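PDB 3GIQ: N-acyl-D-glutamate deacylase from Bordetella bronchiseptica, which probably hydrolyses the amide bond of N-acyl-D-glutamates, releasing D-glutamate and the free carboxylic acid, as a metal-dependent amidohydrolase. Local coordinates for residues 248-253 with 280-285; 68-73 with 97-102. All coordinates share one frame; numbering follows the deposited sequence.

Contact 1 of 2, residues 248-253 with 280-285; sequences HHKCMM and DIYPYP. With ZN (zinc ion), chain D; G01 (N-[(R)-hydroxy(methyl)phosphoryl]-D-glutamic acid), chain C.
The rings of His248 and Tyr282 meet the same ligand oxygen in two different ways: OXT of the bound N-[hydroxy(methyl)phosphoryl]-D-glutamate sits above one face of the imidazole, offset toward its rim, but lies in the plane of the phenol, at its edge. Both rings rise from the C-terminal ends of neighbouring parallel strands, 243-246 and 277-281, the end where amidohydrolase TIM barrels carry their metal site. His218 packs edge-to-face with the imidazole, and Arg376 makes a cation-pi contact with the phenol.

His248 places CG between its backbone N and carbonyl carbon (chi1 49°), sending NE2 to the zinc of chain D at 2.2 Å; the ligand's OPB binds that metal at 2.0 Å. Its CB leans on CE2 of Tyr282, 3.7 Å away. Tyr282 OH donates to OXT over 2.7 Å. Lys250, whose chain folds back at chi3 and chi4, brings NZ to the same OXT at 2.8 Å; its ammonium is also gripped by His248 O, in the carbonyl plane, and by a salt bridge to Glu222. Within this contact two donors hold one carboxylate oxygen, and the cation would be expected to balance its negative charge.

Two bonds from backbone amides tie the loop to the strand end. His248 N reaches Asp280 OD1 from above the carboxylate plane (46° out of it), at 2.9 Å. The neighbouring amide bonds to backbone instead: His249 N donates to Asp280 O over 3.0 Å.

Contact 2 of 2, residues 68-73 with 97-102; sequences HDDLMF and VSAAPA. With ZN (zinc ion), chain E.
The His-x-His metal motif of the amidohydrolase barrel, His66 and His68 just beyond strand 57-64, meets here the loop that follows strand 87-92. His68 gives NE2 to the zinc of chain E at 2.0 Å, a metal also bound by His66 and Cys95. The other ring nitrogen faces a water that joins the two segments: His68 ND1 donates to it over 2.8 Å, and the water in turn donates to Asp70 OD2 at 2.8 Å and to Val97 O at 2.7 Å. The water is thus the second-shell partner of His68, positioned in turn by Asp70 OD2 and Val97 O; the bond from ND1 helps to set the ring's rotation and may make it a more electron-rich zinc ligand.

Asp70 has CG anti to its carbonyl carbon (chi1 -56°), which carries the carboxylate toward the loop. Its two oxygens divide the work: OD2 takes the water, and OD1 accepts a weak, bent bond from Ala99 N (3.3 Å, 126° at the hydrogen). The methyl of Ala99 fills the angle between Asp70 and Leu71, with Tyr127 of helix 124-133 also against it. Ala99 CB lies 3.9 Å from Asp70 CB and 4.0 Å from Leu71 CD2.

Overall arrangement
Contacts 1 and 2 approach one binuclear centre from opposite sides of the chain's centre. They follow in series along the chain, 68-73 with 97-102 closing before 248-253 with 280-285 opens; their centres are about 23 Å apart and their nearest atoms about 6 Å, so that they do not touch directly. What joins them is the metal pair: the zinc of chain D and the zinc of chain E stand 3.5 Å apart, with Cys95 bound to both. The ligand's methylphosphoryl group completes the bridge, one oxygen on each metal, consistent with a mimic of the tetrahedral intermediate of hydrolysis. Contact 1 additionally recognises a carboxylate of the glutamate.

Contact 1 of 2, residues 248-253 with 280-285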
loop_
_atom_site.group_PDB
_atom_site.type_symbol
_atom_site.label_atom_id
_atom_site.label_comp_id
_atom_site.label_asym_id
_atom_site.label_seq_id
_atom_site.Cartn_x
_atom_site.Cartn_y
_atom_site.Cartn_z
ATOM N N HIS A 248 6.760 -4.240 -0.536
ATOM C CA HIS A 248 7.769 -3.450 -1.241
ATOM C C HIS A 248 9.068 -4.212 -1.472
ATOM O O HIS A 248 10.135 -3.807 -1.006
ATOM C CB HIS A 248 8.048 -2.141 -0.480
ATOM C CG HIS A 248 8.314 -2.323 0.985
ATOM N ND1 HIS A 248 9.293 -3.164 1.471
ATOM C CD2 HIS A 248 7.759 -1.730 2.070
ATOM C CE1 HIS A 248 9.333 -3.078 2.789
ATOM N NE2 HIS A 248 8.411 -2.215 3.178
ATOM N N HIS A 249 8.974 -5.313 -2.207
ATOM C CA HIS A 249 10.149 -6.135 -2.471
ATOM C C HIS A 249 11.209 -5.344 -3.220
ATOM O O HIS A 249 10.917 -4.657 -4.201
ATOM C CB HIS A 249 9.769 -7.391 -3.253
ATOM C CG HIS A 249 10.866 -8.406 -3.313
ATOM N ND1 HIS A 249 11.687 -8.671 -2.237
ATOM C CD2 HIS A 249 11.280 -9.219 -4.312
ATOM C CE1 HIS A 249 12.562 -9.603 -2.572
ATOM N NE2 HIS A 249 12.336 -9.953 -3.826
ATOM N N LYS A 250 12.449 -5.461 -2.757
ATOM C CA LYS A 250 13.553 -4.714 -3.341
ATOM C C LYS A 250 14.886 -5.302 -2.904
ATOM O O LYS A 250 14.936 -6.193 -2.057
ATOM C CB LYS A 250 13.499 -3.275 -2.835
ATOM C CG LYS A 250 13.781 -3.198 -1.327
ATOM C CD LYS A 250 13.883 -1.774 -0.788
ATOM C CE LYS A 250 12.521 -1.120 -0.654
ATOM N NZ LYS A 250 11.631 -1.860 0.293
ATOM N N CYS A 251 15.962 -4.776 -3.482
ATOM C CA CYS A 251 17.320 -5.168 -3.128
ATOM C C CYS A 251 18.086 -3.856 -2.965
ATOM O O CYS A 251 18.316 -3.142 -3.942
ATOM C CB CYS A 251 17.957 -6.019 -4.229
ATOM S SG CYS A 251 17.193 -7.631 -4.428
ATOM N N MET A 252 18.459 -3.536 -1.728
ATOM C CA MET A 252 19.175 -2.302 -1.433
ATOM C C MET A 252 20.690 -2.456 -1.391
ATOM O O MET A 252 21.210 -3.478 -0.937
ATOM C CB MET A 252 18.693 -1.728 -0.098
ATOM C CG MET A 252 17.225 -1.345 -0.099
ATOM S SD MET A 252 16.710 -0.690 1.499
ATOM C CE MET A 252 17.403 0.969 1.410
ATOM N N MET A 253 21.376 -1.411 -1.854
ATOM C CA MET A 253 22.838 -1.338 -1.908
ATOM C C MET A 253 23.384 -2.049 -3.146
ATOM O O MET A 253 22.970 -3.161 -3.471
ATOM C CB MET A 253 23.463 -1.928 -0.640
ATOM C CG MET A 253 22.897 -1.363 0.662
ATOM S SD MET A 253 22.873 0.444 0.741
ATOM C CE MET A 253 24.623 0.793 1.054
ATOM N N ASP A 280 4.580 -6.794 -3.835
ATOM C CA ASP A 280 4.238 -5.502 -4.397
ATOM C C ASP A 280 5.456 -4.599 -4.413
ATOM O O ASP A 280 6.437 -4.842 -3.707
ATOM C CB ASP A 280 3.086 -4.843 -3.613
ATOM C CG ASP A 280 3.374 -4.712 -2.124
ATOM O OD1 ASP A 280 4.190 -3.848 -1.736
ATOM O OD2 ASP A 280 2.777 -5.482 -1.336
ATOM N N ILE A 281 5.397 -3.576 -5.256
ATOM C CA ILE A 281 6.477 -2.608 -5.372
ATOM C C ILE A 281 5.889 -1.251 -5.701
ATOM O O ILE A 281 4.726 -1.146 -6.096
ATOM C CB ILE A 281 7.475 -2.966 -6.528
ATOM C CG1 ILE A 281 6.748 -3.031 -7.881
ATOM C CG2 ILE A 281 8.148 -4.294 -6.249
ATOM C CD1 ILE A 281 6.592 -1.692 -8.602
ATOM N N TYR A 282 6.694 -0.214 -5.494
ATOM C CA TYR A 282 6.330 1.138 -5.885
ATOM C C TYR A 282 7.388 1.343 -6.973
ATOM O O TYR A 282 8.513 0.851 -6.855
ATOM C CB TYR A 282 6.462 2.136 -4.727
ATOM C CG TYR A 282 7.690 1.980 -3.869
ATOM C CD1 TYR A 282 8.914 2.532 -4.256
ATOM C CD2 TYR A 282 7.622 1.304 -2.652
ATOM C CE1 TYR A 282 10.038 2.417 -3.447
ATOM C CE2 TYR A 282 8.741 1.181 -1.834
ATOM C CZ TYR A 282 9.944 1.742 -2.238
ATOM O OH TYR A 282 11.048 1.631 -1.431
ATOM N N PRO A 283 7.036 2.046 -8.056
ATOM C CA PRO A 283 7.948 2.287 -9.182
ATOM C C PRO A 283 9.064 3.323 -9.036
ATOM O O PRO A 283 9.177 4.225 -9.864
ATOM C CB PRO A 283 6.983 2.630 -10.308
ATOM C CG PRO A 283 5.950 3.449 -9.587
ATOM C CD PRO A 283 5.722 2.671 -8.296
ATOM N N TYR A 284 9.896 3.175 -8.009
ATOM C CA TYR A 284 11.001 4.107 -7.764
ATOM C C TYR A 284 12.206 3.384 -7.164
ATOM O O TYR A 284 12.048 2.383 -6.457
ATOM C CB TYR A 284 10.567 5.202 -6.792
ATOM C CG TYR A 284 9.337 5.975 -7.207
ATOM C CD1 TYR A 284 9.441 7.228 -7.822
ATOM C CD2 TYR A 284 8.065 5.472 -6.948
ATOM C CE1 TYR A 284 8.295 7.960 -8.156
ATOM C CE2 TYR A 284 6.923 6.187 -7.279
ATOM C CZ TYR A 284 7.040 7.429 -7.877
ATOM O OH TYR A 284 5.893 8.136 -8.171
ATOM N N PRO A 285 13.425 3.890 -7.431
ATOM C CA PRO A 285 14.678 3.313 -6.933
ATOM C C PRO A 285 15.131 3.906 -5.600
ATOM O O PRO A 285 16.274 3.732 -5.190
ATOM C CB PRO A 285 15.656 3.619 -8.056
ATOM C CG PRO A 285 15.228 4.999 -8.453
ATOM C CD PRO A 285 13.704 4.915 -8.458
HETATM ZN ZN ZN D . 8.031 -1.481 5.190
HETATM C CD G01 C . 14.233 0.801 3.870
HETATM C CG G01 C . 12.888 0.450 3.235
HETATM C CB G01 C . 11.794 1.382 3.778
HETATM C CA G01 C . 10.340 1.254 3.249
HETATM C C G01 C . 10.331 1.564 1.734
HETATM C C6 G01 C . 7.597 2.778 5.941
HETATM P P G01 C . 8.195 1.467 4.887
HETATM O OPA G01 C . 6.990 1.041 3.943
HETATM O OPB G01 C . 8.641 0.326 5.723
HETATM N N G01 C . 9.344 2.121 3.936
HETATM O O G01 C . 10.208 2.745 1.358
HETATM O OXT G01 C . 10.450 0.584 0.972
HETATM O OE1 G01 C . 14.809 1.830 3.449
HETATM O OE2 G01 C . 14.639 0.039 4.766
#

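Contact 2 of 2, residues 68-73 with 97-102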
loop_
_atom_site.group_PDB
_atom_site.type_symbol
_atom_site.label_atom_id
_atom_site.label_comp_id
_atom_site.label_asym_id
_atom_site.label_seq_id
_atom_site.Cartn_x
_atom_site.Cartn_y
_atom_site.Cartn_z
ATOM N N HIS A 68 -0.306 3.530 4.096
ATOM C CA HIS A 68 0.012 3.865 5.483
ATOM C C HIS A 68 -0.890 5.039 5.852
ATOM O O HIS A 68 -0.537 5.883 6.676
ATOM C CB HIS A 68 1.488 4.267 5.628
ATOM C CG HIS A 68 2.431 3.105 5.663
ATOM N ND1 HIS A 68 2.369 2.125 6.631
ATOM C CD2 HIS A 68 3.449 2.757 4.839
ATOM C CE1 HIS A 68 3.307 1.223 6.401
ATOM N NE2 HIS A 68 3.976 1.583 5.320
ATOM N N ASP A 69 -2.068 5.066 5.236
ATOM C CA ASP A 69 -3.049 6.134 5.443
ATOM C C ASP A 69 -4.022 5.842 6.590
ATOM O O ASP A 69 -5.079 6.465 6.686
ATOM C CB ASP A 69 -3.844 6.332 4.149
ATOM C CG ASP A 69 -2.965 6.254 2.910
ATOM O OD1 ASP A 69 -2.349 7.274 2.539
ATOM O OD2 ASP A 69 -2.876 5.156 2.322
ATOM N N ASP A 70 -3.659 4.904 7.459
ATOM C CA ASP A 70 -4.507 4.504 8.590
ATOM C C ASP A 70 -5.273 5.622 9.299
ATOM O O ASP A 70 -6.481 5.505 9.538
ATOM C CB ASP A 70 -3.670 3.776 9.647
ATOM C CG ASP A 70 -2.936 2.579 9.092
ATOM O OD1 ASP A 70 -3.153 1.462 9.612
ATOM O OD2 ASP A 70 -2.137 2.754 8.146
ATOM N N LEU A 71 -4.567 6.696 9.638
ATOM C CA LEU A 71 -5.154 7.814 10.377
ATOM C C LEU A 71 -5.598 9.004 9.533
ATOM O O LEU A 71 -6.160 9.969 10.062
ATOM C CB LEU A 71 -4.151 8.302 11.428
ATOM C CG LEU A 71 -3.520 7.214 12.305
ATOM C CD1 LEU A 71 -2.494 7.835 13.247
ATOM C CD2 LEU A 71 -4.606 6.494 13.087
ATOM N N MET A 72 -5.349 8.944 8.231
ATOM C CA MET A 72 -5.712 10.044 7.345
ATOM C C MET A 72 -7.211 10.219 7.121
ATOM O O MET A 72 -7.667 11.304 6.763
ATOM C CB MET A 72 -5.010 9.878 5.996
ATOM C CG MET A 72 -3.491 9.913 6.091
ATOM S SD MET A 72 -2.876 11.474 6.770
ATOM C CE MET A 72 -2.446 10.976 8.421
ATOM N N PHE A 73 -7.983 9.159 7.328
ATOM C CA PHE A 73 -9.420 9.249 7.125
ATOM C C PHE A 73 -10.035 10.251 8.102
ATOM O O PHE A 73 -11.121 10.773 7.868
ATOM C CB PHE A 73 -10.026 7.852 7.254
ATOM C CG PHE A 73 -9.327 6.834 6.392
ATOM C CD1 PHE A 73 -9.313 6.978 5.006
ATOM C CD2 PHE A 73 -8.616 5.788 6.962
ATOM C CE1 PHE A 73 -8.592 6.095 4.203
ATOM C CE2 PHE A 73 -7.892 4.895 6.168
ATOM C CZ PHE A 73 -7.878 5.050 4.788
ATOM N N VAL A 97 2.834 -1.706 11.516
ATOM C CA VAL A 97 2.179 -0.600 12.209
ATOM C C VAL A 97 0.774 -0.319 11.689
ATOM O O VAL A 97 0.555 -0.182 10.482
ATOM C CB VAL A 97 3.032 0.686 12.133
ATOM C CG1 VAL A 97 4.281 0.519 12.987
ATOM C CG2 VAL A 97 3.407 0.989 10.692
ATOM N N SER A 98 -0.177 -0.232 12.616
ATOM C CA SER A 98 -1.573 0.002 12.267
ATOM C C SER A 98 -2.285 0.964 13.216
ATOM O O SER A 98 -1.727 1.392 14.225
ATOM C CB SER A 98 -2.322 -1.333 12.242
ATOM O OG SER A 98 -2.149 -2.027 13.470
ATOM N N ALA A 99 -3.524 1.298 12.871
ATOM C CA ALA A 99 -4.345 2.202 13.667
ATOM C C ALA A 99 -4.763 1.562 14.991
ATOM O O ALA A 99 -5.020 2.260 15.971
ATOM C CB ALA A 99 -5.588 2.604 12.871
ATOM N N ALA A 100 -4.829 0.234 15.009
ATOM C CA ALA A 100 -5.227 -0.509 16.203
ATOM C C ALA A 100 -4.566 -1.885 16.206
ATOM O O ALA A 100 -4.182 -2.393 15.157
ATOM C CB ALA A 100 -6.745 -0.660 16.228
ATOM N N PRO A 101 -4.426 -2.510 17.388
ATOM C CA PRO A 101 -4.834 -2.014 18.707
ATOM C C PRO A 101 -3.842 -0.990 19.251
ATOM O O PRO A 101 -2.710 -0.896 18.781
ATOM C CB PRO A 101 -4.875 -3.286 19.546
ATOM C CG PRO A 101 -3.730 -4.062 18.994
ATOM C CD PRO A 101 -3.900 -3.883 17.492
ATOM N N ALA A 102 -4.272 -0.226 20.246
ATOM C CA ALA A 102 -3.414 0.792 20.831
ATOM C C ALA A 102 -2.327 0.196 21.719
ATOM O O ALA A 102 -2.557 -0.770 22.452
ATOM C CB ALA A 102 -4.257 1.783 21.630
HETATM ZN ZN ZN E . 5.188 0.314 4.395
HETATM O O HOH W 1 0.262 1.294 8.206
#